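Local coordinates for protein 4-hydroxybenzoyl-CoA thioesterase (Pseudomonas sp. CBS3, PDB 1LO7) that hydrolyses 4-hydroxybenzoyl-CoA to 4-hydroxybenzoate and coenzyme A, the last step in converting 4-chlorobenzoate to 4-hydroxybenzoate, at residues P25-H28 with R29-D32; D15-P18 with A19-W23; P45-R48 with Q49-V52. All blocks are in the same frame, centred on the assembly; numbering follows the deposited sequence.

Contact 1. Residues P25-H28 with R29-D32; sequences PNYH and RWLD. With 4CO (4-hydroxyphenacyl coenzyme A), chain B.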
loop_
_atom_site.group_PDB
_atom_site.type_symbol
_atom_site.label_atom_id
_atom_site.label_comp_id
_atom_site.label_asym_id
_atom_site.label_seq_id
_atom_site.Cartn_x
_atom_site.Cartn_y
_atom_site.Cartn_z
ATOM N N PRO A 25 8.564 1.428 2.674
ATOM C CA PRO A 25 8.120 0.632 1.546
ATOM C C PRO A 25 7.590 1.508 0.416
ATOM O O PRO A 25 7.623 1.129 -0.759
ATOM C CB PRO A 25 7.137 -0.361 2.094
ATOM C CG PRO A 25 7.499 -0.457 3.579
ATOM C CD PRO A 25 8.026 0.914 3.973
ATOM N N ASN A 26 7.131 2.708 0.759
ATOM C CA ASN A 26 6.650 3.655 -0.248
ATOM C C ASN A 26 7.739 4.027 -1.243
ATOM O O ASN A 26 7.466 4.194 -2.445
ATOM C CB ASN A 26 5.941 4.892 0.349
ATOM C CG ASN A 26 4.666 4.445 1.033
ATOM O OD1 ASN A 26 3.929 3.646 0.458
ATOM N ND2 ASN A 26 4.409 4.884 2.263
ATOM N N TYR A 27 9.001 4.179 -0.766
ATOM C CA TYR A 27 10.066 4.478 -1.699
ATOM C C TYR A 27 10.167 3.355 -2.749
ATOM O O TYR A 27 10.340 3.589 -3.932
ATOM C CB TYR A 27 11.446 4.601 -1.027
ATOM C CG TYR A 27 11.575 5.863 -0.197
ATOM C CD1 TYR A 27 11.633 7.104 -0.831
ATOM C CD2 TYR A 27 11.649 5.823 1.192
ATOM C CE1 TYR A 27 11.771 8.273 -0.082
ATOM C CE2 TYR A 27 11.781 6.983 1.956
ATOM C CZ TYR A 27 11.838 8.211 1.307
ATOM O OH TYR A 27 11.941 9.378 2.035
ATOM N N HIS A 28 10.034 2.100 -2.323
ATOM C CA HIS A 28 10.119 1.017 -3.293
ATOM C C HIS A 28 8.967 1.095 -4.304
ATOM O O HIS A 28 9.139 0.773 -5.460
ATOM C CB HIS A 28 10.158 -0.352 -2.561
ATOM C CG HIS A 28 11.410 -0.454 -1.757
ATOM N ND1 HIS A 28 12.670 -0.632 -2.377
ATOM C CD2 HIS A 28 11.595 -0.392 -0.395
ATOM C CE1 HIS A 28 13.584 -0.678 -1.377
ATOM N NE2 HIS A 28 12.962 -0.542 -0.184
ATOM N N ARG A 29 7.760 1.541 -3.863
ATOM C CA ARG A 29 6.645 1.678 -4.800
ATOM C C ARG A 29 7.085 2.703 -5.833
ATOM O O ARG A 29 6.898 2.494 -7.019
ATOM C CB ARG A 29 5.404 2.300 -4.103
ATOM C CG ARG A 29 4.598 1.351 -3.249
ATOM C CD ARG A 29 3.113 1.750 -3.236
ATOM N NE ARG A 29 2.915 3.036 -2.600
ATOM C CZ ARG A 29 2.662 4.180 -3.227
ATOM N NH1 ARG A 29 2.548 4.213 -4.531
ATOM N NH2 ARG A 29 2.502 5.328 -2.526
ATOM N N TRP A 30 7.676 3.790 -5.369
ATOM C CA TRP A 30 8.086 4.826 -6.308
ATOM C C TRP A 30 9.240 4.383 -7.230
ATOM O O TRP A 30 9.288 4.763 -8.447
ATOM C CB TRP A 30 8.379 6.154 -5.593
ATOM C CG TRP A 30 7.193 6.630 -4.825
ATOM C CD1 TRP A 30 5.883 6.518 -5.185
ATOM C CD2 TRP A 30 7.224 7.282 -3.560
ATOM N NE1 TRP A 30 5.081 7.070 -4.200
ATOM C CE2 TRP A 30 5.892 7.527 -3.183
ATOM C CE3 TRP A 30 8.259 7.639 -2.686
ATOM C CZ2 TRP A 30 5.613 8.150 -1.969
ATOM C CZ3 TRP A 30 7.970 8.260 -1.504
ATOM C CH2 TRP A 30 6.652 8.504 -1.141
ATOM N N LEU A 31 10.180 3.609 -6.659
ATOM C CA LEU A 31 11.301 3.093 -7.446
ATOM C C LEU A 31 10.750 2.191 -8.554
ATOM O O LEU A 31 11.167 2.240 -9.686
ATOM C CB LEU A 31 12.303 2.315 -6.567
ATOM C CG LEU A 31 13.506 3.163 -6.126
ATOM C CD1 LEU A 31 13.164 4.642 -6.098
ATOM C CD2 LEU A 31 14.047 2.694 -4.781
ATOM N N ASP A 32 9.744 1.367 -8.210
ATOM C CA ASP A 32 9.142 0.481 -9.214
ATOM C C ASP A 32 8.460 1.272 -10.332
ATOM O O ASP A 32 8.530 0.906 -11.528
ATOM C CB ASP A 32 8.189 -0.540 -8.578
ATOM C CG ASP A 32 7.937 -1.656 -9.549
ATOM O OD1 ASP A 32 8.861 -2.314 -10.000
ATOM O OD2 ASP A 32 6.671 -1.859 -9.862
HETATM N N1A 4CO B . 22.087 -10.844 -7.294
HETATM C C2A 4CO B . 22.545 -10.519 -8.540
HETATM N N3A 4CO B . 22.149 -11.009 -9.686
HETATM C C4A 4CO B . 21.163 -11.919 -9.537
HETATM C C5A 4CO B . 20.613 -12.354 -8.343
HETATM C C6A 4CO B . 21.104 -11.770 -7.166
HETATM N N6A 4CO B . 20.656 -12.091 -5.970
HETATM N N7A 4CO B . 19.632 -13.316 -8.567
HETATM C C8A 4CO B . 19.609 -13.464 -9.898
HETATM N N9A 4CO B . 20.527 -12.662 -10.524
HETATM C C1D 4CO B . 20.856 -12.612 -11.952
HETATM C C2D 4CO B . 21.603 -13.864 -12.403
HETATM O O2D 4CO B . 22.987 -13.811 -12.050
HETATM C C3D 4CO B . 21.429 -13.728 -13.906
HETATM O O3D 4CO B . 22.143 -12.616 -14.382
HETATM P P3D 4CO B . 23.096 -12.706 -15.640
HETATM O O7A 4CO B . 24.363 -13.220 -15.161
HETATM O O8A 4CO B . 22.500 -13.575 -16.659
HETATM O O9A 4CO B . 23.251 -11.263 -16.194
HETATM C C4D 4CO B . 19.959 -13.322 -13.940
HETATM O O4D 4CO B . 19.674 -12.721 -12.639
HETATM C C5D 4CO B . 18.960 -14.381 -14.298
HETATM O O5D 4CO B . 18.919 -15.319 -13.219
HETATM P P1A 4CO B . 19.004 -16.865 -13.562
HETATM O O1A 4CO B . 19.157 -17.490 -12.240
HETATM O O2A 4CO B . 20.091 -17.174 -14.463
HETATM O O3A 4CO B . 17.726 -17.299 -14.268
HETATM P P2A 4CO B . 16.344 -17.876 -13.694
HETATM O O4A 4CO B . 15.414 -17.915 -14.843
HETATM O O5A 4CO B . 16.581 -19.234 -13.208
HETATM O O6A 4CO B . 15.823 -17.093 -12.344
HETATM C CBP 4CO B . 14.157 -15.611 -11.638
HETATM C CCP 4CO B . 15.414 -15.760 -12.499
HETATM C CDP 4CO B . 13.068 -16.608 -12.067
HETATM C CEP 4CO B . 13.667 -14.170 -11.681
HETATM C CAP 4CO B . 14.414 -16.083 -10.197
HETATM O OAP 4CO B . 15.501 -15.353 -9.625
HETATM C C9P 4CO B . 13.272 -15.660 -9.275
HETATM O O9P 4CO B . 12.164 -16.129 -9.420
HETATM N N8P 4CO B . 13.550 -14.619 -8.303
HETATM C C7P 4CO B . 12.333 -14.131 -7.644
HETATM C C6P 4CO B . 11.726 -12.926 -8.378
HETATM C C5P 4CO B . 10.703 -12.253 -7.457
HETATM O O5P 4CO B . 9.752 -12.858 -6.973
HETATM N N4P 4CO B . 10.971 -10.850 -7.252
HETATM C C3P 4CO B . 10.106 -10.181 -6.291
HETATM C C2P 4CO B . 8.737 -9.919 -6.862
HETATM S S1P 4CO B . 8.722 -9.516 -8.609
HETATM O O1B 4CO B . 7.343 -6.596 -8.123
HETATM C C1B 4CO B . 7.284 -7.337 -9.088
HETATM C C2B 4CO B . 7.479 -6.791 -10.437
HETATM C C3B 4CO B . 7.392 -7.664 -11.549
HETATM C C4B 4CO B . 7.552 -7.156 -12.836
HETATM C C5B 4CO B . 7.771 -5.774 -13.019
HETATM O O2B 4CO B . 7.871 -5.230 -14.317
HETATM C C6B 4CO B . 7.881 -4.913 -11.892
HETATM C C7B 4CO B . 7.731 -5.427 -10.589
HETATM C CB 4CO B . 7.062 -8.794 -8.922
#
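The first two turns of helix 25-41, the long central helix of the hot-dog fold, carry this local contact: Trp30 and Arg29 fold back on Asn26 and Tyr27. Asn26 works three ways. Its carbonyl O accepts Trp30 N in the helical i to i+4 pattern and also sits over one face of the indole. Asn26 CB lies above the six-membered ring of Trp30, 4.2 Å from the centroid, a CH-pi contact. Asn26 OD1 accepts a hydrogen bond from Arg29 NE (3.3 Å, 155° at the hydrogen), with amide and guanidinium planes turned 71° apart. Arg29 reaches it because its chain bends at chi2 and chi3 and runs alongside the asparagine. The CE3-CZ3 edge of the indole points at the face of Tyr27 in an offset edge-to-face pair, planes at 90°, with Tyr27 CD1 3.9 Å from Trp30 CE3. Backbone bonds Leu31 N to Tyr27 O and Asp32 N to His28 O continue the helix. Asp32 OD1 reaches ring atom C6B of the ligand at 3.4 Å, and its carboxylate is salt-bridged to Arg117. Trp30 packs on strand 77-87, Tyr27 on strand 107-123 and Leu31 on strands 91-101 and 107-123, while His28 stacks on His28 of the second subunit.

Contact 2. Residues D15-P18 with A19-W23; sequences DCDP and AGIVW. With 4CO (4-hydroxyphenacyl coenzyme A), chain C.
This is a local contact in which the chain folds back on itself, in the loop between strand 4-10 and helix 25-41, with Asp17 meeting Ala19, Gly20 and Ile21 round a type I beta turn from Asp17 to Gly20. Gly20 N closes the turn on Asp17 O at 2.8 Å. Two further backbone bonds draw the arms together: Asp17 N to Ile21 O (2.9 Å) and Trp23 N to Asp15 O (2.9 Å). They flank Cys16 and Val22, which face each other in a single beta bridge. The Asp17 side chain turns back over the loop: with chi1 at 64°, CG sits between the backbone N and the carbonyl carbon, and OD1 comes down on the turn. There Asp17 OD1 receives weak bonds from Ala19 N (2.8 Å, bent to 120°) and Ile21 N (3.4 Å), which probably help to set the rotation of the carboxylate. Asp17 OD2 faces the ligand, 3.1 Å from ligand atom CB. Ile21 CD1 packs against the same ligand carbon, and Trp23 CD1 lies 3.2 Å from ligand O1B, while Trp23 NE1 is hydrogen-bonded to Asp32 of the second subunit. The arrangement is that of the active-site loop of this hot-dog thioesterase: a tight turn presents Asp17, the active-site residue, to a ligand also held by the second subunit.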
loop_
_atom_site.group_PDB
_atom_site.type_symbol
_atom_site.label_atom_id
_atom_site.label_comp_id
_atom_site.label_asym_id
_atom_site.label_seq_id
_atom_site.Cartn_x
_atom_site.Cartn_y
_atom_site.Cartn_z
ATOM N N ASP A 15 1.289 8.395 2.884
ATOM C CA ASP A 15 2.563 7.733 2.594
ATOM C C ASP A 15 3.507 7.813 3.792
ATOM O O ASP A 15 4.599 7.261 3.769
ATOM C CB ASP A 15 3.261 8.435 1.436
ATOM C CG ASP A 15 2.492 8.269 0.157
ATOM O OD1 ASP A 15 1.835 7.292 -0.066
ATOM O OD2 ASP A 15 2.641 9.244 -0.705
ATOM N N CYS A 16 3.089 8.531 4.841
ATOM C CA CYS A 16 3.909 8.726 6.066
ATOM C C CYS A 16 3.428 7.880 7.221
ATOM O O CYS A 16 2.263 7.479 7.304
ATOM C CB CYS A 16 3.964 10.190 6.479
ATOM S SG CYS A 16 4.610 11.242 5.142
ATOM N N ASP A 17 4.372 7.606 8.110
ATOM C CA ASP A 17 4.096 6.789 9.293
ATOM C C ASP A 17 3.792 7.644 10.521
ATOM O O ASP A 17 3.714 8.870 10.477
ATOM C CB ASP A 17 5.281 5.827 9.541
ATOM C CG ASP A 17 6.553 6.549 9.876
ATOM O OD1 ASP A 17 6.608 7.703 10.261
ATOM O OD2 ASP A 17 7.585 5.783 9.681
ATOM N N PRO A 18 3.600 6.962 11.653
ATOM C CA PRO A 18 3.316 7.689 12.879
ATOM C C PRO A 18 4.449 8.639 13.264
ATOM O O PRO A 18 4.216 9.596 13.971
ATOM C CB PRO A 18 3.132 6.594 13.941
ATOM C CG PRO A 18 2.584 5.415 13.152
ATOM C CD PRO A 18 3.348 5.505 11.846
ATOM N N ALA A 19 5.656 8.359 12.791
ATOM C CA ALA A 19 6.824 9.189 13.058
ATOM C C ALA A 19 6.849 10.447 12.155
ATOM O O ALA A 19 7.796 11.251 12.223
ATOM C CB ALA A 19 8.115 8.377 12.910
ATOM N N GLY A 20 5.812 10.594 11.301
ATOM C CA GLY A 20 5.644 11.735 10.396
ATOM C C GLY A 20 6.518 11.830 9.138
ATOM O O GLY A 20 6.556 12.899 8.502
ATOM N N ILE A 21 7.180 10.755 8.781
ATOM C CA ILE A 21 8.026 10.759 7.600
ATOM C C ILE A 21 7.627 9.628 6.664
ATOM O O ILE A 21 6.875 8.738 7.094
ATOM C CB ILE A 21 9.523 10.639 7.947
ATOM C CG1 ILE A 21 9.749 9.372 8.788
ATOM C CG2 ILE A 21 9.945 11.922 8.720
ATOM C CD1 ILE A 21 11.229 9.092 9.117
ATOM N N VAL A 22 8.122 9.644 5.451
ATOM C CA VAL A 22 7.773 8.586 4.496
ATOM C C VAL A 22 8.055 7.198 5.053
ATOM O O VAL A 22 9.177 6.926 5.464
ATOM C CB VAL A 22 8.521 8.689 3.188
ATOM C CG1 VAL A 22 8.005 7.578 2.268
ATOM C CG2 VAL A 22 8.233 9.988 2.513
ATOM N N TRP A 23 7.045 6.330 5.031
ATOM C CA TRP A 23 7.206 4.953 5.475
ATOM C C TRP A 23 7.989 4.284 4.350
ATOM O O TRP A 23 7.578 4.306 3.216
ATOM C CB TRP A 23 5.827 4.311 5.671
ATOM C CG TRP A 23 5.940 2.914 6.227
ATOM C CD1 TRP A 23 6.735 2.480 7.250
ATOM C CD2 TRP A 23 5.212 1.788 5.777
ATOM N NE1 TRP A 23 6.554 1.137 7.486
ATOM C CE2 TRP A 23 5.617 0.686 6.580
ATOM C CE3 TRP A 23 4.276 1.605 4.776
ATOM C CZ2 TRP A 23 5.069 -0.581 6.386
ATOM C CZ3 TRP A 23 3.732 0.348 4.593
ATOM C CH2 TRP A 23 4.111 -0.722 5.416
HETATM N N1A 4CO C . 24.960 2.150 5.567
HETATM C C2A 4CO C . 25.359 1.667 6.782
HETATM N N3A 4CO C . 25.247 2.251 7.947
HETATM C C4A 4CO C . 24.642 3.454 7.856
HETATM C C5A 4CO C . 24.201 4.073 6.699
HETATM C C6A 4CO C . 24.366 3.367 5.497
HETATM N N6A 4CO C . 23.979 3.842 4.332
HETATM N N7A 4CO C . 23.646 5.319 6.979
HETATM C C8A 4CO C . 23.772 5.448 8.306
HETATM N N9A 4CO C . 24.385 4.363 8.876
HETATM C C1D 4CO C . 24.775 4.180 10.277
HETATM C C2D 4CO C . 25.949 5.077 10.658
HETATM O O2D 4CO C . 27.194 4.538 10.209
HETATM C C3D 4CO C . 25.845 4.992 12.171
HETATM O O3D 4CO C . 26.147 3.692 12.610
HETATM P P3D 4CO C . 27.156 3.420 13.796
HETATM O O7A 4CO C . 28.486 3.454 13.222
HETATM O O8A 4CO C . 26.983 4.431 14.843
HETATM O O9A 4CO C . 26.824 2.010 14.356
HETATM C C4D 4CO C . 24.334 5.137 12.314
HETATM O O4D 4CO C . 23.762 4.694 11.045
HETATM C C5D 4CO C . 23.806 6.478 12.728
HETATM O O5D 4CO C . 24.026 7.383 11.643
HETATM P P1A 4CO C . 24.682 8.792 11.959
HETATM O O1A 4CO C . 24.953 9.339 10.621
HETATM O O2A 4CO C . 25.868 8.681 12.776
HETATM O O3A 4CO C . 23.697 9.645 12.748
HETATM P P2A 4CO C . 22.575 10.684 12.266
HETATM O O4A 4CO C . 21.803 11.038 13.477
HETATM O O5A 4CO C . 23.245 11.875 11.746
HETATM O O6A 4CO C . 21.714 10.156 10.966
HETATM C CBP 4CO C . 19.583 9.376 10.400
HETATM C CCP 4CO C . 20.868 9.055 11.168
HETATM C CDP 4CO C . 18.955 10.691 10.892
HETATM C CEP 4CO C . 18.615 8.204 10.496
HETATM C CAP 4CO C . 19.889 9.744 8.939
HETATM O OAP 4CO C . 20.600 8.682 8.300
HETATM C C9P 4CO C . 18.609 9.768 8.105
HETATM O O9P 4CO C . 17.754 10.601 8.323
HETATM N N8P 4CO C . 18.427 8.710 7.130
HETATM C C7P 4CO C . 17.073 8.697 6.565
HETATM C C6P 4CO C . 16.130 7.779 7.356
HETATM C C5P 4CO C . 14.871 7.528 6.518
HETATM O O5P 4CO C . 14.167 8.438 6.095
HETATM N N4P 4CO C . 14.605 6.123 6.314
HETATM C C3P 4CO C . 13.493 5.820 5.425
HETATM C C2P 4CO C . 12.165 6.056 6.094
HETATM S S1P 4CO C . 12.131 5.663 7.843
HETATM O O1B 4CO C . 9.770 3.433 7.495
HETATM C C1B 4CO C . 10.047 4.134 8.452
HETATM C C2B 4CO C . 10.129 3.537 9.791
HETATM C C3B 4CO C . 10.439 4.369 10.895
HETATM C C4B 4CO C . 10.498 3.820 12.173
HETATM C C5B 4CO C . 10.222 2.449 12.359
HETATM O O2B 4CO C . 10.213 1.888 13.653
HETATM C C6B 4CO C . 9.937 1.621 11.238
HETATM C C7B 4CO C . 9.889 2.171 9.942
HETATM C CB 4CO C . 10.349 5.577 8.283
#

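Contact 3. Residues P45-R48 with Q49-V52; sequences PPWR and QTVV
Trp47 and Thr50 lie side by side and point the same way at the start of helix 47-54, one turn apart. The threonine hydroxyl comes up to the edge of the indole, in its plane, with Thr50 OG1 3.5 Å from Trp47 CE3. A chi1 of 63° puts OG1 between its own backbone N and carbonyl carbon, on the side of the tryptophan, and the hydroxyl is hydrogen-bonded to Ile56 O. The methyl of Thr50 takes the other direction, toward the prolines: CG2 lies 3.9 Å from Pro45 CG, the two side chains crossing at about a right angle. Gln49 also runs across Pro45 at about a right angle. Its chain is extended, with CG anti to the backbone N and chi2 at -179°, and this carries the amide back along the start of the helix until Gln49 NE2 is 3.5 Å from Pro45 CB. The same amide meets Pro46 more obliquely, Gln49 OE1 lying 4.0 Å from Pro46 CD. Pro46 occupies the N-cap position, and its carbonyl O accepts from both Gln49 N (2.9 Å) and Thr50 N (3.0 Å). The next rung, Val51 N to Trp47 O at 2.8 Å, carries the helix on, and Val51 CG1 packs 3.3 Å from Arg48 O. Trp47 is a substrate-binding residue and touches bound 4-hydroxyphenacyl coenzyme A, so Trp47 brings the start of this helix to the ligand pocket. Arg48 instead turns to the third subunit, where its NH2 bonds Ser73 OG and Tyr74 O and its guanidinium makes a cation-pi contact with Tyr74. Within the chain the helix rests on strand 56-68, Trp47 touching Thr59 and Val51 touching Val57, while Phe13 of the third subunit meets the indole edge-to-face.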
loop_
_atom_site.group_PDB
_atom_site.type_symbol
_atom_site.label_atom_id
_atom_site.label_comp_id
_atom_site.label_asym_id
_atom_site.label_seq_id
_atom_site.Cartn_x
_atom_site.Cartn_y
_atom_site.Cartn_z
ATOM N N PRO A 45 7.181 -0.945 -25.386
ATOM C CA PRO A 45 5.739 -0.965 -25.246
ATOM C C PRO A 45 5.367 -1.365 -23.808
ATOM O O PRO A 45 6.195 -1.888 -23.077
ATOM C CB PRO A 45 5.302 -2.097 -26.207
ATOM C CG PRO A 45 6.508 -2.524 -27.028
ATOM C CD PRO A 45 7.697 -2.076 -26.195
ATOM N N PRO A 46 4.131 -1.168 -23.408
ATOM C CA PRO A 46 3.700 -1.578 -22.084
ATOM C C PRO A 46 3.741 -3.090 -21.975
ATOM O O PRO A 46 3.562 -3.797 -22.989
ATOM C CB PRO A 46 2.234 -1.115 -21.947
ATOM C CG PRO A 46 1.896 -0.395 -23.248
ATOM C CD PRO A 46 3.130 -0.349 -24.125
ATOM N N TRP A 47 3.954 -3.587 -20.759
ATOM C CA TRP A 47 4.027 -5.030 -20.609
ATOM C C TRP A 47 2.772 -5.757 -21.153
ATOM O O TRP A 47 2.846 -6.877 -21.654
ATOM C CB TRP A 47 4.290 -5.444 -19.164
ATOM C CG TRP A 47 5.434 -4.707 -18.520
ATOM C CD1 TRP A 47 5.413 -4.184 -17.266
ATOM C CD2 TRP A 47 6.725 -4.406 -19.081
ATOM N NE1 TRP A 47 6.599 -3.581 -16.979
ATOM C CE2 TRP A 47 7.450 -3.714 -18.055
ATOM C CE3 TRP A 47 7.353 -4.685 -20.323
ATOM C CZ2 TRP A 47 8.758 -3.279 -18.235
ATOM C CZ3 TRP A 47 8.669 -4.252 -20.482
ATOM C CH2 TRP A 47 9.348 -3.562 -19.443
ATOM N N ARG A 48 1.582 -5.133 -21.048
ATOM C CA ARG A 48 0.336 -5.733 -21.532
ATOM C C ARG A 48 0.485 -6.133 -22.989
ATOM O O ARG A 48 -0.077 -7.115 -23.456
ATOM C CB ARG A 48 -0.718 -4.625 -21.384
ATOM C CG ARG A 48 -2.162 -5.009 -21.416
ATOM C CD ARG A 48 -2.994 -3.731 -21.367
ATOM N NE ARG A 48 -2.980 -3.110 -20.036
ATOM C CZ ARG A 48 -2.379 -1.953 -19.803
ATOM N NH1 ARG A 48 -1.745 -1.276 -20.767
ATOM N NH2 ARG A 48 -2.443 -1.457 -18.564
ATOM N N GLN A 49 1.242 -5.342 -23.722
ATOM C CA GLN A 49 1.452 -5.619 -25.119
ATOM C C GLN A 49 2.638 -6.586 -25.323
ATOM O O GLN A 49 2.594 -7.528 -26.118
ATOM C CB GLN A 49 1.631 -4.253 -25.844
ATOM C CG GLN A 49 2.018 -4.313 -27.325
ATOM C CD GLN A 49 2.172 -2.909 -27.891
ATOM O OE1 GLN A 49 1.500 -1.968 -27.430
ATOM N NE2 GLN A 49 3.093 -2.770 -28.850
ATOM N N THR A 50 3.747 -6.361 -24.594
ATOM C CA THR A 50 4.883 -7.246 -24.794
ATOM C C THR A 50 4.542 -8.684 -24.442
ATOM O O THR A 50 5.099 -9.605 -25.037
ATOM C CB THR A 50 6.144 -6.827 -24.002
ATOM O OG1 THR A 50 5.898 -6.869 -22.590
ATOM C CG2 THR A 50 6.616 -5.435 -24.401
ATOM N N VAL A 51 3.671 -8.887 -23.461
ATOM C CA VAL A 51 3.355 -10.277 -23.104
ATOM C C VAL A 51 2.681 -11.004 -24.251
ATOM O O VAL A 51 2.970 -12.172 -24.524
ATOM C CB VAL A 51 2.552 -10.370 -21.805
ATOM C CG1 VAL A 51 1.143 -9.820 -21.974
ATOM C CG2 VAL A 51 2.553 -11.797 -21.239
ATOM N N VAL A 52 1.810 -10.288 -24.961
ATOM C CA VAL A 52 1.097 -10.876 -26.116
ATOM C C VAL A 52 2.058 -11.117 -27.260
ATOM O O VAL A 52 2.058 -12.175 -27.894
ATOM C CB VAL A 52 -0.082 -9.969 -26.562
ATOM C CG1 VAL A 52 -0.668 -10.443 -27.894
ATOM C CG2 VAL A 52 -1.156 -10.024 -25.473
#

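How the contacts relate
Contacts 1 and 2 are buried; contact 3 is partly buried, with Gln49, Val51 and Val52 exposed. Contact 2 leads directly into helix 25-41 and touches contact 1, where Asp15 and Arg29 form a long, weak ion pair. Contacts 1 and 3 both lie at the beginnings of helices, yet differ in chemistry: an aromatic and polar network in the first, a proline at the N-cap position and van der Waals packing in the third. Contact 2 depends instead on turn and bridge bonds. Contacts 2 and 3 lie on opposite sides of the chain's centre, about 35 Å apart between centres; contact 2 meets one copy of the ligand, while Asp32 of contact 1 and Trp47 of contact 3 meet another.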